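Local atomic coordinates of nitrogenase molybdenum-iron protein alpha chain (Clostridium pasteurianum, PDB entry 4WES), a protein that forms, with the beta chain, the molybdenum-iron component of nitrogenase, which uses iron-sulfur and iron-molybdenum clusters to reduce dinitrogen to ammonium. Residues A[184-189]-A[262-267]; A[258-263]-A[268-273]; A[447-452]-A[465-470]. All coordinates share one frame; numbering follows the deposited sequence.

Contact 1. Residues A[184-189]-A[262-267]; sequences AGHHIA and CHRSIN. With ICS (iron-sulfur-molybdenum cluster with interstitial carbon), chain F.
Ser265 CB sits over one face of the His186 imidazole, 3.7 Å from the ring centroid and only 8° off the ring normal, which makes this a centred CH-pi contact. The alpha carbon belongs to the same cover, with Ser265 CA 3.5 Å from His186 ND1. The two helices are close here, their backbones approaching to 5.2 Å between His186 CA and Ser265 CA.

The polar link is indirect. A water bridges His186 ND1, at 2.9 Å, and Arg264 NE, from which it accepts at the same length. It lies in the plane of the guanidinium at its edge, while NH1 of Arg264 forms a salt bridge with Asp374. Asn190 ND2, one turn beyond His186, bonds to the carbonyls of both His186 and Ser265 and so ties the two backbones together as well.

Metal binding in this part of the iron-molybdenum cofactor pocket comes from the start of helix 263-277: Cys262, at its N-cap position, ligates the terminal iron, SG to FE1 being 2.3 Å. With SG anti to its own backbone N (chi1 176°), the sulfur also accepts from Ser265 N at 3.4 Å, a capping bond with an N-H...S angle of 161° that would probably draw some electron density from the thiolate.

At the cofactor's waist, His186 directs its ring edge at a sulfide: NE2 lies 3.2 Å from S2B, which is in the imidazole plane. Ser265 OG, hydrogen-bonded to Tyr216 OH, stands near a second sulfide, S2A.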
loop_
_atom_site.group_PDB
_atom_site.type_symbol
_atom_site.label_atom_id
_atom_site.label_comp_id
_atom_site.label_asym_id
_atom_site.label_seq_id
_atom_site.Cartn_x
_atom_site.Cartn_y
_atom_site.Cartn_z
ATOM N N ALA A 184 28.643 -32.586 5.295
ATOM C CA ALA A 184 28.982 -33.551 4.242
ATOM C C ALA A 184 28.907 -32.910 2.858
ATOM O O ALA A 184 29.676 -33.252 1.946
ATOM C CB ALA A 184 28.093 -34.768 4.348
ATOM N N GLY A 185 27.930 -32.027 2.683
ATOM C CA GLY A 185 27.794 -31.336 1.412
ATOM C C GLY A 185 28.976 -30.436 1.070
ATOM O O GLY A 185 29.368 -30.343 -0.082
ATOM N N HIS A 186 29.553 -29.784 2.074
ATOM C CA HIS A 186 30.759 -29.018 1.827
ATOM C C HIS A 186 31.843 -29.928 1.270
ATOM O O HIS A 186 32.529 -29.601 0.291
ATOM C CB HIS A 186 31.353 -28.431 3.104
ATOM C CG HIS A 186 30.455 -27.542 3.898
ATOM N ND1 HIS A 186 30.668 -27.359 5.251
ATOM C CD2 HIS A 186 29.380 -26.802 3.550
ATOM C CE1 HIS A 186 29.764 -26.503 5.684
ATOM N NE2 HIS A 186 28.963 -26.170 4.693
ATOM N N HIS A 187 32.016 -31.078 1.925
ATOM C CA HIS A 187 33.112 -31.982 1.550
ATOM C C HIS A 187 32.894 -32.489 0.112
ATOM O O HIS A 187 33.811 -32.518 -0.709
ATOM C CB HIS A 187 33.171 -33.111 2.557
ATOM C CG HIS A 187 34.417 -33.927 2.493
ATOM N ND1 HIS A 187 34.799 -34.737 3.528
ATOM C CD2 HIS A 187 35.385 -34.025 1.564
ATOM C CE1 HIS A 187 35.942 -35.328 3.243
ATOM N NE2 HIS A 187 36.312 -34.914 2.049
ATOM N N ILE A 188 31.665 -32.893 -0.185
ATOM C CA ILE A 188 31.311 -33.385 -1.506
ATOM C C ILE A 188 31.555 -32.292 -2.550
ATOM O O ILE A 188 32.117 -32.560 -3.641
ATOM C CB ILE A 188 29.839 -33.863 -1.502
ATOM C CG1 ILE A 188 29.711 -35.138 -0.656
ATOM C CG2 ILE A 188 29.336 -34.132 -2.925
ATOM C CD1 ILE A 188 28.300 -35.454 -0.188
ATOM N N ALA A 189 31.181 -31.051 -2.275
ATOM C CA ALA A 189 31.435 -29.974 -3.202
ATOM C C ALA A 189 32.928 -29.773 -3.399
ATOM O O ALA A 189 33.403 -29.593 -4.538
ATOM C CB ALA A 189 30.786 -28.683 -2.732
ATOM N N CYS A 262 35.896 -19.092 6.220
ATOM C CA CYS A 262 35.166 -20.213 6.793
ATOM C C CYS A 262 36.039 -21.467 6.758
ATOM O O CYS A 262 36.214 -22.078 5.685
ATOM C CB CYS A 262 33.865 -20.495 6.040
ATOM S SG CYS A 262 33.086 -21.944 6.729
ATOM N N HIS A 263 36.606 -21.842 7.902
ATOM C CA HIS A 263 37.419 -23.045 7.932
ATOM C C HIS A 263 36.631 -24.292 7.561
ATOM O O HIS A 263 37.084 -25.134 6.772
ATOM C CB HIS A 263 38.071 -23.212 9.309
ATOM C CG HIS A 263 38.815 -24.494 9.460
ATOM N ND1 HIS A 263 38.277 -25.605 10.082
ATOM C CD2 HIS A 263 40.061 -24.861 9.055
ATOM C CE1 HIS A 263 39.166 -26.585 10.047
ATOM N NE2 HIS A 263 40.256 -26.170 9.418
ATOM N N ARG A 264 35.454 -24.473 8.164
ATOM C CA ARG A 264 34.744 -25.717 8.030
ATOM C C ARG A 264 34.440 -26.060 6.568
ATOM O O ARG A 264 34.613 -27.203 6.143
ATOM C CB ARG A 264 33.425 -25.648 8.850
ATOM C CG ARG A 264 32.559 -26.887 8.818
ATOM C CD ARG A 264 33.145 -28.109 9.493
ATOM N NE ARG A 264 34.067 -28.870 8.650
ATOM C CZ ARG A 264 35.267 -29.309 8.982
ATOM N NH1 ARG A 264 35.868 -28.949 10.098
ATOM N NH2 ARG A 264 35.912 -30.074 8.112
ATOM N N SER A 265 33.926 -25.080 5.803
ATOM C CA SER A 265 33.419 -25.407 4.493
ATOM C C SER A 265 34.496 -25.567 3.429
ATOM O O SER A 265 34.230 -26.205 2.409
ATOM C CB SER A 265 32.428 -24.355 3.979
ATOM O OG SER A 265 33.069 -23.105 3.728
ATOM N N ILE A 266 35.697 -25.008 3.647
ATOM C CA ILE A 266 36.670 -24.901 2.557
ATOM C C ILE A 266 38.025 -25.445 2.890
ATOM O O ILE A 266 38.939 -25.422 2.034
ATOM C CB ILE A 266 36.799 -23.421 2.051
ATOM C CG1 ILE A 266 37.067 -23.311 0.548
ATOM C CG2 ILE A 266 37.753 -22.637 2.915
ATOM C CD1 ILE A 266 35.949 -23.860 -0.322
ATOM N N ASN A 267 38.246 -25.902 4.126
ATOM C CA ASN A 267 39.582 -26.342 4.513
ATOM C C ASN A 267 40.070 -27.507 3.652
ATOM O O ASN A 267 41.278 -27.684 3.484
ATOM C CB ASN A 267 39.730 -26.675 6.011
ATOM C CG ASN A 267 39.044 -27.963 6.443
ATOM O OD1 ASN A 267 39.738 -28.953 6.677
ATOM N ND2 ASN A 267 37.725 -27.950 6.569
HETATM FE FE1 ICS F . 30.866 -21.495 6.459
HETATM MO MO1 ICS F . 24.034 -20.450 7.256
HETATM FE FE2 ICS F . 28.467 -22.626 6.270
HETATM FE FE3 ICS F . 28.785 -20.059 5.596
HETATM FE FE4 ICS F . 28.986 -20.812 8.137
HETATM FE FE5 ICS F . 26.448 -20.452 8.449
HETATM FE FE6 ICS F . 25.940 -22.205 6.553
HETATM FE FE7 ICS F . 26.241 -19.707 5.935
HETATM C CX ICS F . 27.518 -20.974 6.859
HETATM S S1A ICS F . 29.900 -22.916 7.995
HETATM S S1B ICS F . 24.969 -22.153 8.557
HETATM S S2A ICS F . 29.730 -21.861 4.544
HETATM S S2B ICS F . 26.828 -24.068 5.838
HETATM S S3A ICS F . 28.018 -20.182 10.046
HETATM S S3B ICS F . 24.706 -21.098 5.073
HETATM S S4A ICS F . 30.356 -19.323 7.056
HETATM S S4B ICS F . 25.421 -18.613 7.687
HETATM S S5A ICS F . 27.497 -18.593 4.507
HETATM O O HOH W 1 32.417 -29.359 6.367
#

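Contact 2. Residues A[258-263]-A[268-273]; sequences NLVQCH and YIAEMM. With ICS (iron-sulfur-molybdenum cluster with interstitial carbon), chain F.
Val260 and Ala270 make the apolar, closely packed part of this contact: the branch CG2 of Val260 meets the methyl CB of Ala270 at 3.8 Å. Both CB atoms are directed at the opposing segment. The CG1 branch of Val260 lies anti to the backbone N (chi1 172°), which leaves CG2 as the branch facing the helix. Trp281 and Leu213, from the two neighbouring strands, also pack on Ala270.

The strand and helix are the first two elements of a beta-alpha-beta unit, 257-260, 263-277 and 281-283, within a parallel four-stranded sheet. The chain passes between them through Cys262, a ligand of the cofactor. The helix is kinked at its second turn, where the N atoms of Tyr268 and Ile269 have no bond to the preceding turn; Asn190 OD1 of helix 182-196 accepts from Ile269 N instead.

Toward Asn258 the CA atoms come closest, 7.1 Å between Asn258 CA and Ala270 CA, yet the side-chain fit is looser and partly hydrated. A water bridges the two segments, accepting from Asn258 ND2 at 2.8 Å and donating to Ala270 O at an equal length. The same amide nitrogen makes a weak hydrogen bond to Met273 SD, 3.6 Å long with an N-H...S angle of 154°. Seen from ND2, the water and the sulfur lie about 112° apart, consistent with one N-H for each. The side chains of Asn258 and Met273 cross at about a right angle, and Asn211 ND2 on strand 209-215 bonds to Asn258 OD1, fixing which end of the amide faces the helix.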
loop_
_atom_site.group_PDB
_atom_site.type_symbol
_atom_site.label_atom_id
_atom_site.label_comp_id
_atom_site.label_asym_id
_atom_site.label_seq_id
_atom_site.Cartn_x
_atom_site.Cartn_y
_atom_site.Cartn_z
ATOM N N ASN A 258 46.442 -18.332 0.068
ATOM C CA ASN A 258 45.019 -18.558 0.319
ATOM C C ASN A 258 44.648 -18.051 1.716
ATOM O O ASN A 258 45.361 -18.311 2.696
ATOM C CB ASN A 258 44.701 -20.055 0.237
ATOM C CG ASN A 258 44.492 -20.543 -1.177
ATOM O OD1 ASN A 258 43.908 -19.832 -1.983
ATOM N ND2 ASN A 258 44.839 -21.807 -1.429
ATOM N N LEU A 259 43.535 -17.333 1.786
ATOM C CA LEU A 259 43.008 -16.808 3.044
ATOM C C LEU A 259 41.747 -17.620 3.374
ATOM O O LEU A 259 40.794 -17.573 2.624
ATOM C CB LEU A 259 42.664 -15.344 2.910
ATOM C CG LEU A 259 43.697 -14.420 2.271
ATOM C CD1 LEU A 259 43.170 -12.998 2.181
ATOM C CD2 LEU A 259 45.030 -14.459 2.958
ATOM N N VAL A 260 41.696 -18.268 4.516
ATOM C CA VAL A 260 40.566 -19.123 4.862
ATOM C C VAL A 260 39.668 -18.414 5.867
ATOM O O VAL A 260 40.025 -18.275 7.042
ATOM C CB VAL A 260 41.060 -20.481 5.387
ATOM C CG1 VAL A 260 39.924 -21.318 5.941
ATOM C CG2 VAL A 260 41.790 -21.250 4.288
ATOM N N GLN A 261 38.512 -17.952 5.399
ATOM C CA GLN A 261 37.535 -17.279 6.255
ATOM C C GLN A 261 36.669 -18.330 6.976
ATOM O O GLN A 261 36.753 -18.448 8.181
ATOM C CB GLN A 261 36.683 -16.287 5.439
ATOM C CG GLN A 261 35.595 -15.559 6.237
ATOM C CD GLN A 261 36.149 -14.662 7.297
ATOM O OE1 GLN A 261 37.083 -13.895 7.035
ATOM N NE2 GLN A 261 35.555 -14.708 8.485
ATOM N N CYS A 262 35.896 -19.092 6.220
ATOM C CA CYS A 262 35.166 -20.213 6.793
ATOM C C CYS A 262 36.039 -21.467 6.758
ATOM O O CYS A 262 36.214 -22.078 5.685
ATOM C CB CYS A 262 33.865 -20.495 6.040
ATOM S SG CYS A 262 33.086 -21.944 6.729
ATOM N N HIS A 263 36.606 -21.842 7.902
ATOM C CA HIS A 263 37.419 -23.045 7.932
ATOM C C HIS A 263 36.631 -24.292 7.561
ATOM O O HIS A 263 37.084 -25.134 6.772
ATOM C CB HIS A 263 38.071 -23.212 9.309
ATOM C CG HIS A 263 38.815 -24.494 9.460
ATOM N ND1 HIS A 263 38.277 -25.605 10.082
ATOM C CD2 HIS A 263 40.061 -24.861 9.055
ATOM C CE1 HIS A 263 39.166 -26.585 10.047
ATOM N NE2 HIS A 263 40.256 -26.170 9.418
ATOM N N TYR A 268 39.136 -28.297 3.124
ATOM C CA TYR A 268 39.494 -29.416 2.248
ATOM C C TYR A 268 40.319 -28.894 1.053
ATOM O O TYR A 268 41.428 -29.384 0.771
ATOM C CB TYR A 268 38.256 -30.151 1.725
ATOM C CG TYR A 268 37.211 -30.414 2.798
ATOM C CD1 TYR A 268 37.257 -31.539 3.607
ATOM C CD2 TYR A 268 36.149 -29.531 2.970
ATOM C CE1 TYR A 268 36.306 -31.735 4.602
ATOM C CE2 TYR A 268 35.217 -29.726 3.955
ATOM C CZ TYR A 268 35.281 -30.834 4.755
ATOM O OH TYR A 268 34.323 -31.088 5.736
ATOM N N ILE A 269 39.772 -27.903 0.364
ATOM C CA ILE A 269 40.464 -27.227 -0.752
ATOM C C ILE A 269 41.734 -26.515 -0.306
ATOM O O ILE A 269 42.754 -26.571 -1.009
ATOM C CB ILE A 269 39.494 -26.315 -1.514
ATOM C CG1 ILE A 269 38.662 -27.146 -2.489
ATOM C CG2 ILE A 269 40.214 -25.212 -2.265
ATOM C CD1 ILE A 269 37.442 -26.447 -3.021
ATOM N N ALA A 270 41.719 -25.866 0.861
ATOM C CA ALA A 270 42.935 -25.220 1.338
ATOM C C ALA A 270 44.066 -26.223 1.465
ATOM O O ALA A 270 45.197 -25.995 1.008
ATOM C CB ALA A 270 42.702 -24.506 2.651
ATOM N N GLU A 271 43.778 -27.357 2.094
ATOM C CA GLU A 271 44.766 -28.422 2.242
ATOM C C GLU A 271 45.231 -28.948 0.891
ATOM O O GLU A 271 46.442 -29.136 0.659
ATOM C CB GLU A 271 44.172 -29.566 3.045
ATOM C CG GLU A 271 43.891 -29.331 4.517
ATOM C CD GLU A 271 43.166 -30.502 5.200
ATOM O OE1 GLU A 271 42.825 -31.506 4.518
ATOM O OE2 GLU A 271 42.933 -30.425 6.421
ATOM N N MET A 272 44.283 -29.256 0.023
ATOM C CA MET A 272 44.631 -29.871 -1.259
ATOM C C MET A 272 45.405 -28.930 -2.161
ATOM O O MET A 272 46.280 -29.371 -2.903
ATOM C CB MET A 272 43.401 -30.445 -1.965
ATOM C CG MET A 272 42.836 -31.638 -1.225
ATOM S SD MET A 272 41.484 -32.498 -2.046
ATOM C CE MET A 272 40.128 -31.377 -1.729
ATOM N N MET A 273 45.094 -27.634 -2.129
ATOM C CA MET A 273 45.854 -26.672 -2.917
ATOM C C MET A 273 47.289 -26.561 -2.411
ATOM O O MET A 273 48.223 -26.371 -3.195
ATOM C CB MET A 273 45.167 -25.318 -2.962
ATOM C CG MET A 273 43.905 -25.321 -3.782
ATOM S SD MET A 273 43.147 -23.696 -3.968
ATOM C CE MET A 273 44.249 -22.957 -5.164
HETATM FE FE1 ICS F . 30.866 -21.495 6.459
HETATM MO MO1 ICS F . 24.034 -20.450 7.256
HETATM FE FE2 ICS F . 28.467 -22.626 6.270
HETATM FE FE3 ICS F . 28.785 -20.059 5.596
HETATM FE FE4 ICS F . 28.986 -20.812 8.137
HETATM FE FE5 ICS F . 26.448 -20.452 8.449
HETATM FE FE6 ICS F . 25.940 -22.205 6.553
HETATM FE FE7 ICS F . 26.241 -19.707 5.935
HETATM C CX ICS F . 27.518 -20.974 6.859
HETATM S S1A ICS F . 29.900 -22.916 7.995
HETATM S S1B ICS F . 24.969 -22.153 8.557
HETATM S S2A ICS F . 29.730 -21.861 4.544
HETATM S S2B ICS F . 26.828 -24.068 5.838
HETATM S S3A ICS F . 28.018 -20.182 10.046
HETATM S S3B ICS F . 24.706 -21.098 5.073
HETATM S S4A ICS F . 30.356 -19.323 7.056
HETATM S S4B ICS F . 25.421 -18.613 7.687
HETATM S S5A ICS F . 27.497 -18.593 4.507
HETATM O O HOH W 2 46.259 -23.474 0.362
#

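Contact 3. Residues A[447-452]-A[465-470]; sequences HDMEVV and IKEKFV. With HCA (3-hydroxy-3-carboxy-adipic acid), chain E.
Ile465 N, in the segment whose Glu467 and Val470 pack on Met449, donates to carboxylate oxygen O3 of homocitrate, a bond 2.8 Å long with an N-H...O angle of 162°. The same oxygen is approached by the Ile465 methyl CG2, at 3.2 Å.

Between the two helices themselves the contact is apolar and rests on one side chain. Met449 is extended through chi1 and chi2, which brings SD to Glu467 CB, at 4.1 Å; the bend at chi3 (74°) then turns CE onto Val470 CG1, at 3.6 Å. Glu467 and Val470 are three residues apart, so the thioether end spans two neighbouring side chains on one flank of helix 465-473. Only the aliphatic part of Glu467 takes part. Its carboxylate turns back along its own chain, where OE1 bonds to Gly464 N. In sequence, strand 460-462 of the mixed sheet lies between the two helices, and a neighbouring beta chain touches both: Tyr95 OH of that chain bonds to His447 N and its Ser50 OG to Lys466 NZ.

Lys466 NZ, also bonded to Ala50 O, stays 3.9 Å from homocitrate O4. Met449 thus packs against the helix that carries Ile465 and Lys466, whose backbone N-H and nearby ammonium group, respectively, would together probably stabilise the negative charge of this homocitrate arm.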
loop_
_atom_site.group_PDB
_atom_site.type_symbol
_atom_site.label_atom_id
_atom_site.label_comp_id
_atom_site.label_asym_id
_atom_site.label_seq_id
_atom_site.Cartn_x
_atom_site.Cartn_y
_atom_site.Cartn_z
ATOM N N HIS A 447 15.110 -27.406 23.453
ATOM C CA HIS A 447 15.181 -27.607 24.888
ATOM C C HIS A 447 16.399 -26.932 25.493
ATOM O O HIS A 447 16.298 -26.207 26.502
ATOM C CB HIS A 447 15.218 -29.124 25.209
ATOM C CG HIS A 447 15.660 -29.407 26.596
ATOM N ND1 HIS A 447 14.814 -29.279 27.683
ATOM C CD2 HIS A 447 16.887 -29.703 27.100
ATOM C CE1 HIS A 447 15.503 -29.489 28.785
ATOM N NE2 HIS A 447 16.757 -29.760 28.469
ATOM N N ASP A 448 17.571 -27.178 24.910
ATOM C CA ASP A 448 18.795 -26.634 25.450
ATOM C C ASP A 448 18.717 -25.097 25.465
ATOM O O ASP A 448 19.106 -24.431 26.432
ATOM C CB ASP A 448 19.987 -27.019 24.571
ATOM C CG ASP A 448 20.233 -28.485 24.422
ATOM O OD1 ASP A 448 19.858 -29.273 25.328
ATOM O OD2 ASP A 448 20.811 -28.811 23.351
ATOM N N MET A 449 18.241 -24.547 24.358
ATOM C CA MET A 449 18.189 -23.096 24.218
ATOM C C MET A 449 17.280 -22.463 25.296
ATOM O O MET A 449 17.611 -21.408 25.864
ATOM C CB MET A 449 17.721 -22.721 22.820
ATOM C CG MET A 449 17.839 -21.236 22.569
ATOM S SD MET A 449 17.193 -20.701 20.968
ATOM C CE MET A 449 15.435 -20.818 21.287
ATOM N N GLU A 450 16.141 -23.104 25.547
ATOM C CA GLU A 450 15.234 -22.560 26.538
ATOM C C GLU A 450 15.829 -22.561 27.937
ATOM O O GLU A 450 15.628 -21.633 28.683
ATOM C CB GLU A 450 13.929 -23.301 26.516
ATOM C CG GLU A 450 13.046 -22.899 25.312
ATOM C CD GLU A 450 11.579 -23.055 25.643
ATOM O OE1 GLU A 450 10.844 -22.014 25.608
ATOM O OE2 GLU A 450 11.189 -24.221 25.985
ATOM N N VAL A 451 16.592 -23.599 28.281
ATOM C CA VAL A 451 17.262 -23.632 29.581
ATOM C C VAL A 451 18.285 -22.491 29.674
ATOM O O VAL A 451 18.343 -21.771 30.670
ATOM C CB VAL A 451 17.909 -24.991 29.885
ATOM C CG1 VAL A 451 18.650 -24.938 31.189
ATOM C CG2 VAL A 451 16.850 -26.079 29.936
ATOM N N VAL A 452 19.099 -22.314 28.624
ATOM C CA VAL A 452 20.077 -21.225 28.569
ATOM C C VAL A 452 19.392 -19.869 28.769
ATOM O O VAL A 452 19.851 -19.044 29.581
ATOM C CB VAL A 452 20.840 -21.239 27.257
ATOM C CG1 VAL A 452 21.605 -19.936 27.053
ATOM C CG2 VAL A 452 21.768 -22.456 27.198
ATOM N N ILE A 465 16.928 -18.067 11.472
ATOM C CA ILE A 465 15.533 -17.746 11.297
ATOM C C ILE A 465 14.594 -18.632 12.124
ATOM O O ILE A 465 13.505 -18.194 12.496
ATOM C CB ILE A 465 15.194 -17.789 9.788
ATOM C CG1 ILE A 465 13.830 -17.206 9.480
ATOM C CG2 ILE A 465 15.305 -19.206 9.232
ATOM C CD1 ILE A 465 13.655 -15.788 9.848
ATOM N N LYS A 466 14.984 -19.887 12.358
ATOM C CA LYS A 466 14.105 -20.793 13.105
ATOM C C LYS A 466 14.096 -20.441 14.583
ATOM O O LYS A 466 13.069 -20.626 15.250
ATOM C CB LYS A 466 14.480 -22.252 12.882
ATOM C CG LYS A 466 14.397 -22.651 11.401
ATOM C CD LYS A 466 14.573 -24.138 11.147
ATOM C CE LYS A 466 15.845 -24.761 11.645
ATOM N NZ LYS A 466 17.068 -24.156 11.052
ATOM N N GLU A 467 15.205 -19.952 15.111
ATOM C CA GLU A 467 15.288 -19.568 16.506
ATOM C C GLU A 467 14.814 -18.157 16.759
ATOM O O GLU A 467 14.353 -17.844 17.875
ATOM C CB GLU A 467 16.722 -19.702 17.012
ATOM C CG GLU A 467 17.392 -21.063 16.835
ATOM C CD GLU A 467 18.203 -21.221 15.554
ATOM O OE1 GLU A 467 17.969 -20.453 14.579
ATOM O OE2 GLU A 467 19.095 -22.120 15.551
ATOM N N LYS A 468 14.946 -17.270 15.780
ATOM C CA LYS A 468 14.817 -15.818 16.021
ATOM C C LYS A 468 13.512 -15.488 16.779
ATOM O O LYS A 468 13.550 -14.797 17.795
ATOM C CB LYS A 468 14.812 -15.037 14.704
ATOM C CG LYS A 468 14.665 -13.540 14.930
ATOM C CD LYS A 468 14.514 -12.759 13.629
ATOM C CE LYS A 468 14.359 -11.272 13.827
ATOM N NZ LYS A 468 15.643 -10.578 14.082
ATOM N N PHE A 469 12.390 -15.912 16.228
ATOM C CA PHE A 469 11.108 -15.507 16.802
ATOM C C PHE A 469 10.791 -16.250 18.111
ATOM O O PHE A 469 10.069 -15.715 18.945
ATOM C CB PHE A 469 9.986 -15.598 15.773
ATOM C CG PHE A 469 10.252 -14.755 14.571
ATOM C CD1 PHE A 469 10.306 -13.367 14.670
ATOM C CD2 PHE A 469 10.447 -15.334 13.322
ATOM C CE1 PHE A 469 10.603 -12.581 13.574
ATOM C CE2 PHE A 469 10.728 -14.549 12.228
ATOM C CZ PHE A 469 10.811 -13.191 12.347
ATOM N N VAL A 470 11.320 -17.452 18.272
ATOM C CA VAL A 470 11.176 -18.157 19.546
ATOM C C VAL A 470 11.791 -17.317 20.644
ATOM O O VAL A 470 11.202 -17.118 21.712
ATOM C CB VAL A 470 11.874 -19.552 19.483
ATOM C CG1 VAL A 470 11.918 -20.227 20.841
ATOM C CG2 VAL A 470 11.196 -20.441 18.450
HETATM C C1 HCA E . 21.316 -23.676 5.262
HETATM C C2 HCA E . 21.211 -22.199 4.871
HETATM C C3 HCA E . 21.245 -21.237 6.056
HETATM C C4 HCA E . 19.884 -21.139 6.771
HETATM C C5 HCA E . 19.942 -19.961 7.760
HETATM C C6 HCA E . 18.963 -19.906 8.893
HETATM C C7 HCA E . 21.607 -19.840 5.548
HETATM O O1 HCA E . 21.837 -23.983 6.342
HETATM O O2 HCA E . 20.898 -24.526 4.458
HETATM O O3 HCA E . 18.482 -18.774 9.206
HETATM O O4 HCA E . 18.667 -20.960 9.499
HETATM O O5 HCA E . 22.555 -19.252 6.114
HETATM O O6 HCA E . 20.918 -19.334 4.652
HETATM O O7 HCA E . 22.210 -21.658 7.009
#

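From the N terminus, helix 182-196 opens contact 1, which closes a long loop when segment 262-267 returns 72 residues later. Contact 2 begins on the stretch where contact 1 ends, sharing Cys262 and His263, and closes a short loop just beyond it; the two overlap end to end, with neither nested in the other. They also touch where His187 meets Tyr268. Together they tie helix 182-196, which follows the parallel sheet ending at strand 169-172, to the sheet containing strand 257-260. Contact 3 comes later in series, closing a 12-residue connection through strand 460-462 of the mixed sheet. Its centre is about 26 Å from that of contact 1, with homocitrate and the cofactor between these regions.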